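Local coordinates for protein alginate lyase (Paenibacillus sp. FPU-7, PDB 6KFN) that cleaves alginate, a polysaccharide of uronic acids, by a lyase (elimination) reaction and is built as a right-handed parallel beta-helix, at residues 144-158 with 179-193. Residues are numbered along the deposited sequence; the frame is centred on the assembly and turned at random. Where two conformers were deposited one is given.
Sequences GFGEGIYVGSDKGKW and VAAEHIDIKEGTVGT. With NA (sodium ion), chain B.
Asp185 OD2 and, across the contact, Glu147 OE2 bind one sodium ion, at 2.5 Å and 2.3 Å, and Lys187 NZ forms a salt bridge to Asp185 OD2 at 2.8 Å. The two acids sit on neighbouring coils of the right-handed beta-helix. Glu182 OE1 and three waters complete the site. The carboxylates of Glu147 and Glu182 lie side by side, their planes 11° apart. Ligands from both coils meet on the ion, which links them and probably offsets their negative charge. Asp185 OD1 pairs with Lys218. Strands 149-151 and 184-186 run parallel in register. Ile149, Val151, Ile184 and Ile186 share one face, and Tyr150 and Asp185 the other. Lys187, bent at chi2 (-60°), runs obliquely past the Tyr150 ring, with CE 3.3 Å from CZ. Water 2 joins its NZ to Tyr150 OH. Beyond the strands, Trp158 CZ2 lies 3.5 Å from Glu188 CG, and its NE1 donates to Ser153 O and weakly to Glu188 O. Replacing Trp158 by an alanine removes the ring packed on Glu188 CG and Gly189 and is likely to leave Ser153 O without its indole donor. Lys155 N meets Glu188 OE2 at 2.8 Å, from above the carboxylate plane.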
loop_
_atom_site.group_PDB
_atom_site.type_symbol
_atom_site.label_atom_id
_atom_site.label_comp_id
_atom_site.label_asym_id
_atom_site.label_seq_id
_atom_site.Cartn_x
_atom_site.Cartn_y
_atom_site.Cartn_z
ATOM N N GLY A 144 3.358 -10.094 11.520
ATOM C CA GLY A 144 4.007 -8.830 11.823
ATOM C C GLY A 144 4.648 -8.144 10.637
ATOM O O GLY A 144 5.057 -6.981 10.776
ATOM N N PHE A 145 4.734 -8.836 9.514
ATOM C CA PHE A 145 5.151 -8.287 8.215
ATOM C C PHE A 145 3.970 -8.209 7.252
ATOM O O PHE A 145 4.138 -8.174 6.038
ATOM C CB PHE A 145 6.260 -9.164 7.597
ATOM C CG PHE A 145 7.529 -9.300 8.399
ATOM C CD1 PHE A 145 7.935 -8.372 9.358
ATOM C CD2 PHE A 145 8.365 -10.366 8.146
ATOM C CE1 PHE A 145 9.115 -8.498 10.046
ATOM C CE2 PHE A 145 9.546 -10.512 8.867
ATOM C CZ PHE A 145 9.916 -9.559 9.815
ATOM N N GLY A 146 2.738 -8.191 7.795
ATOM C CA GLY A 146 1.539 -8.310 7.000
ATOM C C GLY A 146 0.831 -7.003 6.705
ATOM O O GLY A 146 -0.408 -6.961 6.712
ATOM N N GLU A 147 1.583 -5.946 6.444
ATOM C CA GLU A 147 0.963 -4.656 6.167
ATOM C C GLU A 147 0.194 -4.710 4.853
ATOM O O GLU A 147 0.544 -5.431 3.926
ATOM C CB GLU A 147 2.014 -3.545 6.082
ATOM C CG GLU A 147 2.780 -3.313 7.375
ATOM C CD GLU A 147 3.936 -4.241 7.666
ATOM O OE1 GLU A 147 4.254 -5.132 6.868
ATOM O OE2 GLU A 147 4.555 -4.075 8.746
ATOM N N GLY A 148 -0.852 -3.893 4.764
ATOM C CA GLY A 148 -1.515 -3.726 3.487
ATOM C C GLY A 148 -0.623 -3.022 2.473
ATOM O O GLY A 148 -0.331 -3.541 1.393
ATOM N N ILE A 149 -0.204 -1.823 2.861
ATOM C CA ILE A 149 0.678 -0.973 2.084
ATOM C C ILE A 149 1.813 -0.517 3.022
ATOM O O ILE A 149 1.563 -0.042 4.134
ATOM C CB ILE A 149 -0.042 0.235 1.479
ATOM C CG1 ILE A 149 -1.249 -0.236 0.651
ATOM C CG2 ILE A 149 0.923 1.078 0.663
ATOM C CD1 ILE A 149 -2.106 0.879 0.121
ATOM N N TYR A 150 3.034 -0.650 2.533
ATOM C CA TYR A 150 4.259 -0.386 3.296
ATOM C C TYR A 150 5.048 0.640 2.483
ATOM O O TYR A 150 5.367 0.388 1.316
ATOM C CB TYR A 150 5.012 -1.691 3.456
ATOM C CG TYR A 150 6.138 -1.739 4.444
ATOM C CD1 TYR A 150 7.277 -0.978 4.332
ATOM C CD2 TYR A 150 6.115 -2.695 5.414
ATOM C CE1 TYR A 150 8.355 -1.139 5.192
ATOM C CE2 TYR A 150 7.199 -2.861 6.296
ATOM C CZ TYR A 150 8.303 -2.063 6.176
ATOM O OH TYR A 150 9.390 -2.277 6.979
ATOM N N VAL A 151 5.292 1.815 3.071
ATOM C CA VAL A 151 5.918 2.915 2.344
ATOM C C VAL A 151 7.300 3.170 2.932
ATOM O O VAL A 151 7.411 3.623 4.068
ATOM C CB VAL A 151 5.052 4.182 2.377
ATOM C CG1 VAL A 151 5.590 5.204 1.364
ATOM C CG2 VAL A 151 3.568 3.896 2.142
ATOM N N GLY A 152 8.358 2.897 2.155
ATOM C CA GLY A 152 9.724 3.121 2.585
ATOM C C GLY A 152 10.332 1.949 3.312
ATOM O O GLY A 152 9.962 0.796 3.115
ATOM N N SER A 153 11.339 2.279 4.131
ATOM C CA SER A 153 12.124 1.304 4.850
ATOM C C SER A 153 12.356 1.756 6.281
ATOM O O SER A 153 12.566 2.934 6.582
ATOM C CB SER A 153 13.495 1.107 4.191
ATOM O OG SER A 153 13.382 0.560 2.900
ATOM N N ASP A 154 12.364 0.788 7.200
ATOM C CA ASP A 154 12.809 1.014 8.569
ATOM C C ASP A 154 14.242 1.554 8.577
ATOM O O ASP A 154 15.054 1.225 7.693
ATOM C CB ASP A 154 12.760 -0.337 9.322
ATOM C CG ASP A 154 13.097 -0.253 10.785
ATOM O OD1 ASP A 154 12.209 0.107 11.595
ATOM O OD2 ASP A 154 14.262 -0.566 11.110
ATOM N N LYS A 155 14.564 2.324 9.615
ATOM C CA LYS A 155 15.898 2.911 9.767
ATOM C C LYS A 155 17.019 1.906 9.671
ATOM O O LYS A 155 18.102 2.242 9.191
ATOM C CB LYS A 155 15.967 3.686 11.084
ATOM C CG LYS A 155 15.800 2.843 12.342
ATOM C CD LYS A 155 15.761 3.694 13.601
ATOM C CE LYS A 155 15.549 2.875 14.842
ATOM N NZ LYS A 155 15.494 3.767 16.017
ATOM N N GLY A 156 16.807 0.669 10.122
ATOM C CA GLY A 156 17.852 -0.334 10.037
ATOM C C GLY A 156 18.217 -0.729 8.619
ATOM O O GLY A 156 19.243 -1.397 8.428
ATOM N N LYS A 157 17.391 -0.362 7.643
ATOM C CA LYS A 157 17.636 -0.647 6.237
ATOM C C LYS A 157 17.975 0.602 5.427
ATOM O O LYS A 157 18.174 0.472 4.213
ATOM C CB LYS A 157 16.412 -1.328 5.617
ATOM C CG LYS A 157 16.206 -2.728 6.170
ATOM C CD LYS A 157 17.281 -3.707 5.700
ATOM C CE LYS A 157 17.073 -5.115 6.321
ATOM N NZ LYS A 157 15.751 -5.605 5.930
ATOM N N TRP A 158 18.122 1.782 6.050
ATOM C CA TRP A 158 18.444 2.965 5.251
ATOM C C TRP A 158 19.803 2.857 4.558
ATOM O O TRP A 158 19.993 3.492 3.516
ATOM C CB TRP A 158 18.450 4.222 6.120
ATOM C CG TRP A 158 17.095 4.671 6.557
ATOM C CD1 TRP A 158 15.876 4.073 6.372
ATOM C CD2 TRP A 158 16.833 5.891 7.275
ATOM N NE1 TRP A 158 14.874 4.856 6.925
ATOM C CE2 TRP A 158 15.434 5.981 7.488
ATOM C CE3 TRP A 158 17.641 6.942 7.746
ATOM C CZ2 TRP A 158 14.855 7.066 8.120
ATOM C CZ3 TRP A 158 17.065 8.014 8.373
ATOM C CH2 TRP A 158 15.677 8.081 8.573
ATOM N N VAL A 179 -6.007 -8.180 6.807
ATOM C CA VAL A 179 -4.692 -7.558 6.773
ATOM C C VAL A 179 -4.153 -7.607 8.190
ATOM O O VAL A 179 -4.720 -7.059 9.138
ATOM C CB VAL A 179 -4.797 -6.140 6.187
ATOM C CG1 VAL A 179 -3.504 -5.370 6.403
ATOM C CG2 VAL A 179 -5.152 -6.245 4.718
ATOM N N ALA A 180 -3.049 -8.360 8.367
ATOM C CA ALA A 180 -2.610 -8.750 9.688
ATOM C C ALA A 180 -1.861 -7.644 10.430
ATOM O O ALA A 180 -1.871 -7.633 11.675
ATOM C CB ALA A 180 -1.695 -9.977 9.614
ATOM N N ALA A 181 -1.154 -6.769 9.732
ATOM C CA ALA A 181 -0.460 -5.660 10.354
ATOM C C ALA A 181 -1.209 -4.368 10.034
ATOM O O ALA A 181 -2.404 -4.401 9.770
ATOM C CB ALA A 181 1.033 -5.663 9.988
ATOM N N GLU A 182 -0.522 -3.215 10.115
ATOM C CA GLU A 182 -1.237 -1.992 9.777
ATOM C C GLU A 182 -1.767 -2.076 8.357
ATOM O O GLU A 182 -1.137 -2.624 7.457
ATOM C CB GLU A 182 -0.354 -0.738 9.864
ATOM C CG GLU A 182 0.221 -0.437 11.230
ATOM C CD GLU A 182 1.544 -1.096 11.525
ATOM O OE1 GLU A 182 2.044 -1.918 10.758
ATOM O OE2 GLU A 182 2.087 -0.696 12.627
ATOM N N HIS A 183 -2.903 -1.427 8.128
ATOM C CA HIS A 183 -3.351 -1.222 6.755
ATOM C C HIS A 183 -2.334 -0.438 5.964
ATOM O O HIS A 183 -2.058 -0.778 4.808
ATOM C CB HIS A 183 -4.748 -0.586 6.736
ATOM C CG HIS A 183 -5.789 -1.553 7.164
ATOM N ND1 HIS A 183 -7.135 -1.327 6.942
ATOM C CD2 HIS A 183 -5.671 -2.804 7.684
ATOM C CE1 HIS A 183 -7.792 -2.376 7.406
ATOM N NE2 HIS A 183 -6.943 -3.272 7.870
ATOM N N ILE A 184 -1.769 0.612 6.564
ATOM C CA ILE A 184 -0.747 1.419 5.927
ATOM C C ILE A 184 0.321 1.731 6.981
ATOM O O ILE A 184 0.012 2.260 8.044
ATOM C CB ILE A 184 -1.266 2.711 5.323
ATOM C CG1 ILE A 184 -2.461 2.417 4.389
ATOM C CG2 ILE A 184 -0.158 3.453 4.577
ATOM C CD1 ILE A 184 -3.224 3.616 3.964
ATOM N N ASP A 185 1.576 1.393 6.660
ATOM C CA ASP A 185 2.728 1.682 7.528
ATOM C C ASP A 185 3.635 2.608 6.743
ATOM O O ASP A 185 4.179 2.206 5.718
ATOM C CB ASP A 185 3.406 0.394 7.945
ATOM C CG ASP A 185 4.432 0.560 9.043
ATOM O OD1 ASP A 185 4.623 1.666 9.513
ATOM O OD2 ASP A 185 5.007 -0.498 9.447
ATOM N N ILE A 186 3.716 3.872 7.187
ATOM C CA ILE A 186 4.473 4.919 6.494
ATOM C C ILE A 186 5.794 5.077 7.241
ATOM O O ILE A 186 5.797 5.569 8.372
ATOM C CB ILE A 186 3.676 6.221 6.453
ATOM C CG1 ILE A 186 2.337 6.023 5.743
ATOM C CG2 ILE A 186 4.506 7.312 5.798
ATOM C CD1 ILE A 186 1.405 7.208 5.789
ATOM N N LYS A 187 6.898 4.643 6.648
ATOM C CA LYS A 187 8.146 4.588 7.377
ATOM C C LYS A 187 8.852 5.932 7.506
ATOM O O LYS A 187 8.746 6.843 6.673
ATOM C CB LYS A 187 9.110 3.601 6.712
ATOM C CG LYS A 187 8.607 2.162 6.764
ATOM C CD LYS A 187 8.433 1.708 8.221
ATOM C CE LYS A 187 8.023 0.294 8.441
ATOM N NZ LYS A 187 7.702 -0.032 9.854
ATOM N N GLU A 188 9.650 5.996 8.576
ATOM C CA GLU A 188 10.644 7.042 8.723
ATOM C C GLU A 188 11.460 7.157 7.445
ATOM O O GLU A 188 11.840 6.162 6.827
ATOM C CB GLU A 188 11.537 6.749 9.932
ATOM C CG GLU A 188 12.306 5.412 9.910
ATOM C CD GLU A 188 11.611 4.207 10.544
ATOM O OE1 GLU A 188 10.362 4.108 10.485
ATOM O OE2 GLU A 188 12.366 3.365 11.081
ATOM N N GLY A 189 11.777 8.402 7.085
ATOM C CA GLY A 189 12.542 8.716 5.888
ATOM C C GLY A 189 11.713 9.103 4.686
ATOM O O GLY A 189 12.242 9.713 3.764
ATOM N N THR A 190 10.425 8.715 4.682
ATOM C CA THR A 190 9.530 9.095 3.602
ATOM C C THR A 190 8.942 10.467 3.863
ATOM O O THR A 190 8.703 10.852 5.015
ATOM C CB THR A 190 8.398 8.071 3.419
ATOM O OG1 THR A 190 7.472 8.117 4.526
ATOM C CG2 THR A 190 8.919 6.668 3.199
ATOM N N VAL A 191 8.660 11.179 2.773
ATOM C CA VAL A 191 8.080 12.511 2.823
ATOM C C VAL A 191 6.891 12.587 1.881
ATOM O O VAL A 191 6.988 12.199 0.728
ATOM C CB VAL A 191 9.137 13.571 2.450
ATOM C CG1 VAL A 191 8.577 14.903 2.358
ATOM C CG2 VAL A 191 10.314 13.541 3.421
ATOM N N GLY A 192 5.781 13.141 2.376
ATOM C CA GLY A 192 4.695 13.546 1.508
ATOM C C GLY A 192 3.696 12.474 1.110
ATOM O O GLY A 192 2.980 12.636 0.127
ATOM N N THR A 193 3.653 11.367 1.842
ATOM C CA THR A 193 2.686 10.312 1.551
ATOM C C THR A 193 1.276 10.851 1.748
ATOM O O THR A 193 0.990 11.462 2.779
ATOM C CB THR A 193 2.912 9.131 2.502
ATOM O OG1 THR A 193 4.277 8.700 2.453
ATOM C CG2 THR A 193 2.044 7.939 2.109
HETATM NA NA NA B . 4.429 -2.621 10.576
HETATM O O HOH W 1 4.032 -4.569 11.917
HETATM O O HOH W 2 9.306 -2.017 9.914
HETATM O O HOH W 3 11.826 5.012 4.290
HETATM O O HOH W 4 9.553 1.592 11.389
HETATM O O HOH W 5 4.481 -1.540 12.687
HETATM O O HOH W 6 6.824 -3.036 10.580
#